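Local coordinates for coproheme decarboxylase (Thermus thermophilus, PDB 1VDH), which catalyses the hydrogen peroxide-dependent decarboxylation of Fe-coproporphyrin III (coproheme) to heme b, the last step of coproporphyrin-dependent heme synthesis, at residues 19-24 / 231-236. Sequence-based numbering, arbitrary orientation.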
# COMPACT_ATOMS: atom_id res chain seq x y z
N HIS A 19 9.46 5.51 -19.07
CA HIS A 19 8.35 6.39 -18.77
C HIS A 19 8.78 7.07 -17.48
O HIS A 19 9.06 6.41 -16.49
CB HIS A 19 7.06 5.60 -18.51
CG HIS A 19 6.37 5.16 -19.75
ND1 HIS A 19 6.77 4.06 -20.48
CD2 HIS A 19 5.29 5.67 -20.40
CE1 HIS A 19 5.97 3.91 -21.52
NE2 HIS A 19 5.07 4.87 -21.49
N ASP A 20 8.86 8.39 -17.52
CA ASP A 20 9.29 9.15 -16.35
C ASP A 20 8.17 10.12 -15.98
O ASP A 20 8.01 11.17 -16.61
CB ASP A 20 10.59 9.91 -16.69
CG ASP A 20 11.21 10.62 -15.49
OD1 ASP A 20 10.54 10.82 -14.45
OD2 ASP A 20 12.39 11.00 -15.60
N PHE A 21 7.38 9.73 -14.99
CA PHE A 21 6.27 10.54 -14.50
C PHE A 21 6.70 11.39 -13.31
O PHE A 21 7.26 10.87 -12.34
CB PHE A 21 5.10 9.66 -14.05
CG PHE A 21 4.42 8.93 -15.17
CD1 PHE A 21 3.41 9.55 -15.91
CD2 PHE A 21 4.75 7.61 -15.46
CE1 PHE A 21 2.74 8.87 -16.91
CE2 PHE A 21 4.09 6.92 -16.47
CZ PHE A 21 3.08 7.55 -17.20
N ARG A 22 6.38 12.68 -13.36
CA ARG A 22 6.74 13.58 -12.28
C ARG A 22 5.58 14.51 -11.92
O ARG A 22 4.68 14.75 -12.74
CB ARG A 22 7.96 14.42 -12.66
CG ARG A 22 9.11 13.59 -13.21
CD ARG A 22 10.42 13.94 -12.56
NE ARG A 22 11.49 13.15 -13.17
CZ ARG A 22 12.78 13.25 -12.85
NH1 ARG A 22 13.17 14.12 -11.92
NH2 ARG A 22 13.67 12.51 -13.49
N LEU A 23 5.60 14.98 -10.68
CA LEU A 23 4.58 15.91 -10.18
C LEU A 23 5.22 17.28 -10.08
O LEU A 23 6.38 17.41 -9.66
CB LEU A 23 4.08 15.47 -8.80
CG LEU A 23 3.10 14.29 -8.76
CD1 LEU A 23 2.98 13.81 -7.33
CD2 LEU A 23 1.74 14.72 -9.32
N LEU A 24 4.47 18.31 -10.45
CA LEU A 24 4.98 19.67 -10.39
C LEU A 24 4.62 20.34 -9.07
O LEU A 24 3.49 20.24 -8.59
CB LEU A 24 4.41 20.49 -11.56
CG LEU A 24 4.74 21.99 -11.57
CD1 LEU A 24 6.23 22.20 -11.84
CD2 LEU A 24 3.90 22.69 -12.63
N PRO A 231 -1.97 0.76 -12.98
CA PRO A 231 -2.51 2.13 -13.09
C PRO A 231 -2.59 2.63 -14.53
O PRO A 231 -1.82 2.20 -15.38
CB PRO A 231 -1.52 2.95 -12.26
CG PRO A 231 -0.23 2.22 -12.47
CD PRO A 231 -0.65 0.77 -12.33
N PHE A 232 -3.57 3.49 -14.80
CA PHE A 232 -3.75 4.07 -16.14
C PHE A 232 -3.49 5.57 -16.09
O PHE A 232 -4.05 6.28 -15.25
CB PHE A 232 -5.17 3.82 -16.67
CG PHE A 232 -5.42 2.41 -17.13
CD1 PHE A 232 -5.56 1.37 -16.21
CD2 PHE A 232 -5.50 2.11 -18.48
CE1 PHE A 232 -5.78 0.06 -16.63
CE2 PHE A 232 -5.72 0.80 -18.92
CZ PHE A 232 -5.86 -0.23 -18.00
N PHE A 233 -2.61 6.03 -16.97
CA PHE A 233 -2.25 7.45 -17.04
C PHE A 233 -2.65 8.01 -18.40
O PHE A 233 -2.37 7.40 -19.43
CB PHE A 233 -0.73 7.65 -16.91
CG PHE A 233 -0.17 7.23 -15.59
CD1 PHE A 233 0.14 8.18 -14.62
CD2 PHE A 233 0.12 5.89 -15.32
CE1 PHE A 233 0.72 7.80 -13.41
CE2 PHE A 233 0.69 5.51 -14.12
CZ PHE A 233 1.00 6.47 -13.16
N VAL A 234 -3.30 9.16 -18.40
CA VAL A 234 -3.69 9.79 -19.66
C VAL A 234 -3.03 11.16 -19.73
O VAL A 234 -3.10 11.94 -18.78
CB VAL A 234 -5.22 9.94 -19.81
CG1 VAL A 234 -5.54 10.60 -21.15
CG2 VAL A 234 -5.90 8.58 -19.73
N GLY A 235 -2.37 11.43 -20.85
CA GLY A 235 -1.71 12.71 -21.01
C GLY A 235 -1.91 13.33 -22.38
O GLY A 235 -2.16 12.63 -23.36
N LYS A 236 -1.84 14.65 -22.43
CA LYS A 236 -1.98 15.40 -23.67
C LYS A 236 -0.59 15.79 -24.14
O LYS A 236 0.18 16.37 -23.37
CB LYS A 236 -2.82 16.66 -23.44
CG LYS A 236 -2.97 17.54 -24.67
CD LYS A 236 -3.81 18.77 -24.36
CE LYS A 236 -3.85 19.72 -25.54
NZ LYS A 236 -4.46 19.10 -26.74
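Phe21 and Phe233 stack face to face, their ring centroids 4.0 Å apart and their planes inclined by 23°. The overlap is offset toward the rim on both rings: Phe233 CD1 lies over one face of Phe21, and Phe21 CZ over one face of Phe233. The closest approach is 3.5 Å, Phe21 CE1 to Phe233 CD1. Phe21 CE1 and CZ each lie 3.6 Å from Phe233 CG, and CZ 3.8 Å from Phe233 CB, so the outer end of Phe21 sits over the root of the Phe233 ring. Both CB atoms point toward the other strand, and with CG anti to the carbonyl carbon (chi1 -68° in Phe21, -64° in Phe233) the rings swing to overlap. With the CA atoms of this pair 9.4 Å apart and no hydrogen bond crossing, the strands are not sheet neighbours here; within 19-24 and 231-236 this one ring pair makes the contact. Cutting Phe233 back to an alanine removes the ring over Phe21, which is likely to open a gap and leave the Phe21 ring freer to turn. On the opposite face of strand 10-24, Arg22 grips Asp20 side-on, NE to OD1 and NH2 to OD2. Tyr106 of strand 102-116 and Lys71, by cation-pi, also meet Phe233. The stack thus bridges strands 10-24 and 227-237 within the antiparallel beta barrel of the chlorite dismutase family; 227-237 pairs with strand 141-152, whose probable active-site Tyr145 has its side chain about 6 Å from that of Phe233.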